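Local coordinates for protein hydrazine synthase subunit beta (Candidatus Kuenenia stuttgartiensis, PDB 5C2V) that forms part of the hydrazine synthase complex, which condenses nitric oxide with ammonium, and may modulate passage of the hydroxylamine intermediate between the gamma and alpha active sites, at residues 53-58 with 73-78; 209-214 with 224-229; 230-235 with 285-290. One frame throughout, in Å; residues are numbered along the deposited sequence.

Interaction 1: residues 53-58 with 73-78. With CA (calcium ion), chain Q.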
loop_
_atom_site.group_PDB
_atom_site.type_symbol
_atom_site.label_atom_id
_atom_site.label_comp_id
_atom_site.label_asym_id
_atom_site.label_seq_id
_atom_site.Cartn_x
_atom_site.Cartn_y
_atom_site.Cartn_z
ATOM N N VAL B 53 1.943 -67.360 17.252
ATOM C CA VAL B 53 0.522 -67.286 16.938
ATOM C C VAL B 53 0.290 -67.805 15.525
ATOM O O VAL B 53 1.208 -68.323 14.888
ATOM C CB VAL B 53 -0.030 -65.852 17.054
ATOM C CG1 VAL B 53 -0.023 -65.391 18.504
ATOM C CG2 VAL B 53 0.759 -64.902 16.167
ATOM N N ARG B 54 -0.937 -67.666 15.038
ATOM C CA ARG B 54 -1.280 -68.128 13.698
ATOM C C ARG B 54 -0.703 -67.198 12.631
ATOM O O ARG B 54 0.039 -66.265 12.938
ATOM C CB ARG B 54 -2.796 -68.240 13.538
ATOM C CG ARG B 54 -3.484 -69.044 14.628
ATOM C CD ARG B 54 -2.787 -70.371 14.869
ATOM N NE ARG B 54 -3.460 -71.161 15.896
ATOM C CZ ARG B 54 -2.928 -72.225 16.487
ATOM N NH1 ARG B 54 -1.710 -72.630 16.155
ATOM N NH2 ARG B 54 -3.613 -72.884 17.410
ATOM N N VAL B 55 -1.045 -67.470 11.376
ATOM C CA VAL B 55 -0.441 -66.787 10.237
ATOM C C VAL B 55 -0.780 -65.295 10.146
ATOM O O VAL B 55 -1.949 -64.908 10.186
ATOM C CB VAL B 55 -0.860 -67.467 8.915
ATOM C CG1 VAL B 55 -0.027 -66.949 7.756
ATOM C CG2 VAL B 55 -0.721 -68.978 9.034
ATOM N N GLN B 56 0.263 -64.476 10.022
ATOM C CA GLN B 56 0.151 -63.046 9.719
ATOM C C GLN B 56 -0.649 -62.223 10.741
ATOM O O GLN B 56 -1.699 -61.670 10.409
ATOM C CB GLN B 56 -0.480 -62.885 8.328
ATOM C CG GLN B 56 -0.343 -61.511 7.714
ATOM C CD GLN B 56 -0.813 -61.474 6.282
ATOM O OE1 GLN B 56 -0.637 -62.428 5.525
ATOM N NE2 GLN B 56 -1.424 -60.371 5.906
ATOM N N PRO B 57 -0.188 -62.175 12.006
ATOM C CA PRO B 57 -0.897 -61.260 12.909
ATOM C C PRO B 57 -0.732 -59.788 12.519
ATOM O O PRO B 57 0.402 -59.325 12.401
ATOM C CB PRO B 57 -0.234 -61.538 14.259
ATOM C CG PRO B 57 1.157 -61.961 13.904
ATOM C CD PRO B 57 1.035 -62.729 12.614
ATOM N N GLU B 58 -1.826 -59.059 12.315
ATOM C CA GLU B 58 -1.735 -57.605 12.176
ATOM C C GLU B 58 -2.176 -56.718 13.351
ATOM O O GLU B 58 -2.018 -55.498 13.282
ATOM C CB GLU B 58 -2.462 -57.194 10.901
ATOM C CG GLU B 58 -1.719 -57.745 9.702
ATOM C CD GLU B 58 -2.383 -57.473 8.383
ATOM O OE1 GLU B 58 -3.536 -56.993 8.366
ATOM O OE2 GLU B 58 -1.725 -57.731 7.355
ATOM N N ASN B 73 -5.018 -62.662 13.790
ATOM C CA ASN B 73 -4.337 -63.347 12.703
ATOM C C ASN B 73 -5.133 -63.170 11.418
ATOM O O ASN B 73 -6.230 -63.720 11.263
ATOM C CB ASN B 73 -4.148 -64.828 13.025
ATOM C CG ASN B 73 -3.554 -65.053 14.403
ATOM O OD1 ASN B 73 -2.353 -64.875 14.613
ATOM N ND2 ASN B 73 -4.394 -65.455 15.350
ATOM N N ALA B 74 -4.558 -62.403 10.497
ATOM C CA ALA B 74 -5.263 -61.948 9.308
ATOM C C ALA B 74 -5.431 -63.037 8.258
ATOM O O ALA B 74 -6.529 -63.248 7.740
ATOM C CB ALA B 74 -4.535 -60.765 8.711
ATOM N N GLU B 75 -4.340 -63.725 7.943
ATOM C CA GLU B 75 -4.366 -64.757 6.915
ATOM C C GLU B 75 -5.122 -65.986 7.402
ATOM O O GLU B 75 -5.822 -66.645 6.632
ATOM C CB GLU B 75 -2.947 -65.140 6.495
ATOM C CG GLU B 75 -2.887 -66.181 5.388
ATOM C CD GLU B 75 -3.574 -65.720 4.114
ATOM O OE1 GLU B 75 -2.889 -65.143 3.244
ATOM O OE2 GLU B 75 -4.797 -65.940 3.979
ATOM N N SER B 76 -4.985 -66.281 8.689
ATOM C CA SER B 76 -5.655 -67.430 9.285
ATOM C C SER B 76 -7.142 -67.167 9.482
ATOM O O SER B 76 -7.891 -68.073 9.854
ATOM C CB SER B 76 -5.008 -67.792 10.622
ATOM O OG SER B 76 -3.629 -68.065 10.460
ATOM N N ASP B 77 -7.555 -65.926 9.233
ATOM C CA ASP B 77 -8.933 -65.499 9.454
ATOM C C ASP B 77 -9.356 -65.774 10.896
ATOM O O ASP B 77 -10.495 -66.169 11.148
ATOM C CB ASP B 77 -9.889 -66.204 8.479
ATOM C CG ASP B 77 -9.782 -65.675 7.055
ATOM O OD1 ASP B 77 -8.814 -66.015 6.334
ATOM O OD2 ASP B 77 -10.688 -64.920 6.652
ATOM N N SER B 78 -8.440 -65.569 11.841
ATOM C CA SER B 78 -8.707 -65.962 13.222
ATOM C C SER B 78 -8.177 -64.981 14.264
ATOM O O SER B 78 -7.592 -63.952 13.932
ATOM C CB SER B 78 -8.117 -67.349 13.492
ATOM O OG SER B 78 -6.701 -67.324 13.430
HETATM CA CA CA Q . -9.506 -64.189 4.825
HETATM O O HOH W 1 -8.252 -64.116 2.788
HETATM O O HOH W 2 -9.853 -65.872 3.156
HETATM O O HOH W 3 -7.383 -64.429 5.812
HETATM O O HOH W 4 -7.778 -62.640 4.287
#

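Interaction 2: residues 209-214 with 224-229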
loop_
_atom_site.group_PDB
_atom_site.type_symbol
_atom_site.label_atom_id
_atom_site.label_comp_id
_atom_site.label_asym_id
_atom_site.label_seq_id
_atom_site.Cartn_x
_atom_site.Cartn_y
_atom_site.Cartn_z
ATOM N N GLN B 209 -6.318 -40.357 3.428
ATOM C CA GLN B 209 -5.824 -39.584 2.297
ATOM C C GLN B 209 -6.971 -38.998 1.485
ATOM O O GLN B 209 -8.069 -39.554 1.449
ATOM C CB GLN B 209 -4.943 -40.448 1.391
ATOM C CG GLN B 209 -3.539 -40.683 1.915
ATOM C CD GLN B 209 -2.657 -41.390 0.906
ATOM O OE1 GLN B 209 -3.064 -42.375 0.291
ATOM N NE2 GLN B 209 -1.442 -40.885 0.726
ATOM N N THR B 210 -6.709 -37.865 0.844
ATOM C CA THR B 210 -7.657 -37.261 -0.074
ATOM C C THR B 210 -7.109 -37.311 -1.491
ATOM O O THR B 210 -6.181 -36.574 -1.834
ATOM C CB THR B 210 -7.958 -35.797 0.304
ATOM O OG1 THR B 210 -8.430 -35.731 1.655
ATOM C CG2 THR B 210 -8.996 -35.198 -0.634
ATOM N N PRO B 211 -7.676 -38.195 -2.321
ATOM C CA PRO B 211 -7.349 -38.242 -3.745
ATOM C C PRO B 211 -8.055 -37.129 -4.499
ATOM O O PRO B 211 -9.166 -36.768 -4.110
ATOM C CB PRO B 211 -7.872 -39.618 -4.188
ATOM C CG PRO B 211 -8.699 -40.154 -3.025
ATOM C CD PRO B 211 -8.811 -39.075 -1.995
ATOM N N LYS B 212 -7.453 -36.584 -5.548
ATOM C CA LYS B 212 -8.300 -35.918 -6.516
ATOM C C LYS B 212 -8.359 -36.889 -7.685
ATOM O O LYS B 212 -7.416 -37.002 -8.469
ATOM C CB LYS B 212 -7.729 -34.558 -6.923
ATOM C CG LYS B 212 -6.810 -33.925 -5.876
ATOM C CD LYS B 212 -7.561 -33.399 -4.666
ATOM C CE LYS B 212 -6.598 -32.810 -3.641
ATOM N NZ LYS B 212 -7.309 -32.114 -2.533
ATOM N N ASN B 213 -9.485 -37.584 -7.788
ATOM C CA ASN B 213 -9.687 -38.614 -8.800
ATOM C C ASN B 213 -10.169 -38.078 -10.141
ATOM O O ASN B 213 -9.890 -38.652 -11.192
ATOM C CB ASN B 213 -10.654 -39.668 -8.270
ATOM C CG ASN B 213 -11.984 -39.085 -7.877
ATOM O OD1 ASN B 213 -12.148 -38.558 -6.777
ATOM N ND2 ASN B 213 -12.950 -39.180 -8.777
ATOM N N TRP B 214 -10.903 -36.970 -10.084
ATOM C CA TRP B 214 -11.571 -36.407 -11.251
ATOM C C TRP B 214 -10.636 -35.499 -12.038
ATOM O O TRP B 214 -11.043 -34.868 -13.013
ATOM C CB TRP B 214 -12.832 -35.640 -10.843
ATOM C CG TRP B 214 -13.901 -36.509 -10.242
ATOM C CD1 TRP B 214 -14.349 -36.484 -8.954
ATOM C CD2 TRP B 214 -14.645 -37.539 -10.905
ATOM N NE1 TRP B 214 -15.334 -37.426 -8.776
ATOM C CE2 TRP B 214 -15.533 -38.088 -9.958
ATOM C CE3 TRP B 214 -14.650 -38.047 -12.208
ATOM C CZ2 TRP B 214 -16.414 -39.122 -10.272
ATOM C CZ3 TRP B 214 -15.525 -39.072 -12.517
ATOM C CH2 TRP B 214 -16.395 -39.598 -11.554
ATOM N N GLN B 224 -1.760 -32.371 -6.144
ATOM C CA GLN B 224 -2.677 -32.505 -7.273
ATOM C C GLN B 224 -3.302 -33.896 -7.345
ATOM O O GLN B 224 -4.436 -34.055 -7.792
ATOM C CB GLN B 224 -1.963 -32.199 -8.592
ATOM C CG GLN B 224 -2.873 -32.326 -9.806
ATOM C CD GLN B 224 -2.137 -32.741 -11.058
ATOM O OE1 GLN B 224 -0.957 -32.446 -11.224
ATOM N NE2 GLN B 224 -2.831 -33.441 -11.945
ATOM N N VAL B 225 -2.552 -34.902 -6.914
ATOM C CA VAL B 225 -3.035 -36.275 -6.946
ATOM C C VAL B 225 -3.525 -36.692 -5.565
ATOM O O VAL B 225 -4.709 -36.971 -5.374
ATOM C CB VAL B 225 -1.944 -37.246 -7.430
ATOM C CG1 VAL B 225 -2.474 -38.671 -7.450
ATOM C CG2 VAL B 225 -1.449 -36.837 -8.810
ATOM N N PHE B 226 -2.608 -36.736 -4.605
ATOM C CA PHE B 226 -2.956 -37.069 -3.230
ATOM C C PHE B 226 -2.567 -35.976 -2.243
ATOM O O PHE B 226 -1.498 -35.374 -2.354
ATOM C CB PHE B 226 -2.288 -38.378 -2.809
ATOM C CG PHE B 226 -3.061 -39.606 -3.184
ATOM C CD1 PHE B 226 -4.208 -39.956 -2.492
ATOM C CD2 PHE B 226 -2.632 -40.417 -4.220
ATOM C CE1 PHE B 226 -4.918 -41.089 -2.832
ATOM C CE2 PHE B 226 -3.339 -41.552 -4.564
ATOM C CZ PHE B 226 -4.482 -41.888 -3.868
ATOM N N THR B 227 -3.446 -35.723 -1.280
ATOM C CA THR B 227 -3.076 -34.973 -0.088
ATOM C C THR B 227 -3.281 -35.896 1.100
ATOM O O THR B 227 -4.034 -36.859 1.010
ATOM C CB THR B 227 -3.902 -33.684 0.096
ATOM O OG1 THR B 227 -5.276 -34.019 0.327
ATOM C CG2 THR B 227 -3.792 -32.794 -1.131
ATOM N N ASN B 228 -2.601 -35.624 2.203
ATOM C CA ASN B 228 -2.728 -36.478 3.375
ATOM C C ASN B 228 -3.384 -35.742 4.530
ATOM O O ASN B 228 -2.967 -34.642 4.894
ATOM C CB ASN B 228 -1.363 -37.011 3.778
ATOM C CG ASN B 228 -0.711 -37.814 2.671
ATOM O OD1 ASN B 228 -0.888 -39.028 2.583
ATOM N ND2 ASN B 228 0.061 -37.139 1.827
ATOM N N ASN B 229 -4.413 -36.353 5.107
ATOM C CA ASN B 229 -5.275 -35.637 6.037
ATOM C C ASN B 229 -5.646 -36.405 7.300
ATOM O O ASN B 229 -5.677 -37.638 7.318
ATOM C CB ASN B 229 -6.559 -35.216 5.319
ATOM C CG ASN B 229 -6.287 -34.428 4.054
ATOM O OD1 ASN B 229 -6.165 -34.998 2.968
ATOM N ND2 ASN B 229 -6.189 -33.110 4.185
#

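Interaction 3: residues 230-235 with 285-290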
loop_
_atom_site.group_PDB
_atom_site.type_symbol
_atom_site.label_atom_id
_atom_site.label_comp_id
_atom_site.label_asym_id
_atom_site.label_seq_id
_atom_site.Cartn_x
_atom_site.Cartn_y
_atom_site.Cartn_z
ATOM N N VAL B 230 -5.927 -35.648 8.356
ATOM C CA VAL B 230 -6.511 -36.185 9.575
ATOM C C VAL B 230 -7.864 -35.511 9.793
ATOM O O VAL B 230 -7.990 -34.292 9.656
ATOM C CB VAL B 230 -5.591 -35.969 10.800
ATOM C CG1 VAL B 230 -5.123 -34.522 10.876
ATOM C CG2 VAL B 230 -6.294 -36.387 12.084
ATOM N N THR B 231 -8.881 -36.306 10.105
ATOM C CA THR B 231 -10.230 -35.779 10.257
ATOM C C THR B 231 -10.742 -35.916 11.687
ATOM O O THR B 231 -10.707 -36.999 12.273
ATOM C CB THR B 231 -11.214 -36.477 9.299
ATOM O OG1 THR B 231 -10.888 -36.132 7.946
ATOM C CG2 THR B 231 -12.646 -36.047 9.588
ATOM N N ILE B 232 -11.212 -34.802 12.238
ATOM C CA ILE B 232 -11.802 -34.780 13.569
ATOM C C ILE B 232 -13.321 -34.722 13.475
ATOM O O ILE B 232 -13.880 -33.786 12.901
ATOM C CB ILE B 232 -11.298 -33.580 14.393
ATOM C CG1 ILE B 232 -9.771 -33.497 14.341
ATOM C CG2 ILE B 232 -11.792 -33.673 15.828
ATOM C CD1 ILE B 232 -9.075 -34.711 14.912
ATOM N N ILE B 233 -13.986 -35.725 14.037
ATOM C CA ILE B 233 -15.442 -35.781 14.022
ATOM C C ILE B 233 -16.009 -35.583 15.425
ATOM O O ILE B 233 -15.598 -36.257 16.370
ATOM C CB ILE B 233 -15.950 -37.122 13.452
ATOM C CG1 ILE B 233 -15.568 -37.257 11.976
ATOM C CG2 ILE B 233 -17.457 -37.249 13.625
ATOM C CD1 ILE B 233 -16.071 -38.531 11.330
ATOM N N GLU B 234 -16.952 -34.655 15.551
ATOM C CA GLU B 234 -17.598 -34.387 16.829
ATOM C C GLU B 234 -18.676 -35.435 17.092
ATOM O O GLU B 234 -19.614 -35.591 16.308
ATOM C CB GLU B 234 -18.187 -32.976 16.844
ATOM C CG GLU B 234 -17.133 -31.881 16.793
ATOM C CD GLU B 234 -17.730 -30.492 16.691
ATOM O OE1 GLU B 234 -18.857 -30.364 16.166
ATOM O OE2 GLU B 234 -17.067 -29.527 17.127
ATOM N N THR B 235 -18.538 -36.145 18.207
ATOM C CA THR B 235 -19.372 -37.308 18.493
ATOM C C THR B 235 -20.812 -36.960 18.861
ATOM O O THR B 235 -21.665 -37.845 18.946
ATOM C CB THR B 235 -18.769 -38.147 19.631
ATOM O OG1 THR B 235 -18.854 -37.417 20.861
ATOM C CG2 THR B 235 -17.315 -38.471 19.334
ATOM N N LYS B 285 -5.189 -26.887 20.057
ATOM C CA LYS B 285 -5.180 -25.965 18.929
ATOM C C LYS B 285 -6.042 -26.518 17.796
ATOM O O LYS B 285 -6.732 -25.766 17.107
ATOM C CB LYS B 285 -3.752 -25.707 18.442
ATOM C CG LYS B 285 -2.904 -24.884 19.406
ATOM C CD LYS B 285 -1.549 -24.530 18.803
ATOM C CE LYS B 285 -0.761 -23.601 19.719
ATOM N NZ LYS B 285 0.559 -23.214 19.143
ATOM N N VAL B 286 -5.998 -27.834 17.611
ATOM C CA VAL B 286 -6.824 -28.499 16.606
ATOM C C VAL B 286 -8.306 -28.395 16.951
ATOM O O VAL B 286 -9.107 -27.913 16.151
ATOM C CB VAL B 286 -6.449 -29.988 16.458
ATOM C CG1 VAL B 286 -7.489 -30.720 15.623
ATOM C CG2 VAL B 286 -5.068 -30.134 15.844
ATOM N N LEU B 287 -8.658 -28.845 18.151
ATOM C CA LEU B 287 -10.035 -28.793 18.626
ATOM C C LEU B 287 -10.486 -27.350 18.791
ATOM O O LEU B 287 -11.655 -27.033 18.579
ATOM C CB LEU B 287 -10.187 -29.552 19.946
ATOM C CG LEU B 287 -10.018 -31.071 19.882
ATOM C CD1 LEU B 287 -10.169 -31.692 21.263
ATOM C CD2 LEU B 287 -11.007 -31.681 18.902
ATOM N N GLY B 288 -9.557 -26.478 19.170
ATOM C CA GLY B 288 -9.839 -25.056 19.225
ATOM C C GLY B 288 -10.223 -24.537 17.854
ATOM O O GLY B 288 -11.138 -23.724 17.718
ATOM N N LEU B 289 -9.523 -25.020 16.830
ATOM C CA LEU B 289 -9.824 -24.650 15.452
ATOM C C LEU B 289 -11.178 -25.201 15.020
ATOM O O LEU B 289 -11.921 -24.543 14.293
ATOM C CB LEU B 289 -8.727 -25.148 14.508
ATOM C CG LEU B 289 -8.927 -24.844 13.022
ATOM C CD1 LEU B 289 -9.078 -23.347 12.795
ATOM C CD2 LEU B 289 -7.781 -25.405 12.196
ATOM N N VAL B 290 -11.498 -26.409 15.474
ATOM C CA VAL B 290 -12.764 -27.045 15.122
ATOM C C VAL B 290 -13.952 -26.305 15.736
ATOM O O VAL B 290 -14.951 -26.055 15.059
ATOM C CB VAL B 290 -12.799 -28.522 15.569
ATOM C CG1 VAL B 290 -14.156 -29.142 15.260
ATOM C CG2 VAL B 290 -11.690 -29.308 14.890
#

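Interaction 1: residues 53-58 with 73-78
Val-55 and Gln-56 meet Ala-74, Glu-75 and Ser-76 where two loops of a beta-propeller lie against each other. Residues 53-56 lead into the first strand of a four-stranded blade. Residues 73-78 turn from its second strand into its third, with Asp-77 and Ser-78 both opposite Asn-73 in a G1 beta bulge.

Three hydrogen bonds cross the contact. Ala-74 N gives a nearly straight one to Gln-56 O (3.0 Å, 166° at the hydrogen), reaching it from above the carbonyl plane. Val-55 N donates to Ser-76 OG at 2.8 Å. A chi1 of -58° puts that OG beside its own backbone N. Glu-75 N makes a weak, long bond to Val-55 O. Next along, Pro-57 and Asn-73 form an antiparallel non-hydrogen-bonded pair. Within 53-58, Gln-56 NE2 donates to Glu-58 OE2 from above the carboxylate plane.

Val-55 and Glu-75 lie side by side, and Val-55 CG1 packs against Glu-75 CB at 3.7 Å. The Ala-74 methyl rests against the Glu-58 carboxylate, CB 3.9 Å from Glu-58 OE1; that oxygen accepts a hydrogen bond from Trp-98 NE1.

Arg-54 packs its CB near Ser-76, while its guanidinium leads away to a salt bridge with Glu-92. Asp-77 points away from 53-58 and binds a calcium ion, to which Asp-97 is also bound. Both Asp-77 oxygens hold it, OD1 at 2.5 Å and OD2 at 2.3 Å.

Interaction 2: residues 209-214 with 224-229
Thr-210 and Thr-227 form the antiparallel hydrogen-bonded pair in the tightly paired part of this contact. Thr-210 N to Thr-227 O and Thr-227 N to Thr-210 O are both 2.9 Å. Asn-229 OD1 accepts from two hydroxyls. Thr-227 OG1 donates in the carbonyl plane, on a lone pair, whereas Thr-210 OG1, 2.7 Å from Asn-229 OD1, comes from above that plane.

On the face with Gln-209, Pro-211, Phe-226 and Asn-228, the side chains also meet directly. Gln-209 NE2 donates to Asn-228 OD1 (2.7 Å, 160° at the hydrogen). The Gln-209 amide lies nearly parallel to the Phe-226 ring, 13° off, with OE1 over one face. Pro-211 CB comes within 3.6 Å of Phe-226 CE1.

These are the second and third strands of a four-stranded beta-propeller blade. The gamma subunit packs against the same face, with Trp-78 and Tyr-61 of that chain meeting the Phe-226 ring.

The pairing thins out toward the loop. Lys-212 N still bonds Val-225 O at 2.8 Å. Lys-212 crosses Thr-227 at about a right angle, with Lys-212 CE 3.8 Å from Thr-227 CG2. Beyond Lys-212 the segments part, and other subunits take over. Trp-214 NE1 donates to Val-241 O of the gamma subunit, and the Trp-214 ring stacks on His-573 of the alpha subunit.

Interaction 3: residues 230-235 with 285-290
Ile-232 carries most of the contact between strand 226-234 and helix 283-291, by meeting three side chains of the helix. It points toward the helix, with Ile-232 CA 7.9 Å from Val-290 CA. Within the sheet, its backbone is hydrogen-bonded to Ala-242 of strand 241-245, and its side chain touches Ala-205 of strand 203-211.

The two branches of Ile-232 have different partners. Ile-232 CG1 lies beside the backbone N (chi1 -50°) and meets Val-286 CG1 at 3.8 Å. Ile-232 CG2 is anti to that N and meets Leu-287 CD2 at 3.7 Å, the two side chains crossing at about a right angle. Val-290 CG2 is a looser neighbour, 4.3 Å from Ile-232 CB. Val-286 and Val-290 are one helical turn apart, and the backbone bond from Val-290 N to Val-286 O joins them. Val-286 also touches Leu-244 of strand 241-245, and Leu-287 touches Tyr-203 of strand 203-211.

This is a helix laid on a beta-propeller blade. The strand is the third of its blade. The helix belongs to an insertion between the third and fourth strands of the next blade. The axes of 230-234 and 285-290 approach to 10.2 Å, their directions 59° apart. No hydrogen bond joins the segments.

Glu-234 then returns to the helix. Its chain is extended beyond CG (chi2 175°), and it reaches Val-290 tip to tip, with Glu-234 OE2 3.5 Å from Val-290 CG1. The other oxygen, OE1, accepts from Lys-240 N. Lys-240 NZ in turn donates to Val-290 O.

In the fold
From the N terminus, interaction 1 comes first. It folds the lead-in to one blade against that blade's turn between its second and third strands, beside the calcium site. Interaction 2 follows, closing the loop between strands 203-211 and 226-234 of a later blade, at the interface with the gamma and alpha subunits. Strand 226-234 then runs straight on into interaction 3, which closes a longer loop by bringing back the helix inserted in the next blade. The three contacts are in series, and none nests or crosses. Interactions 1 and 3 lie on opposite sides of the chain's centre, their own centres about 34 Å apart.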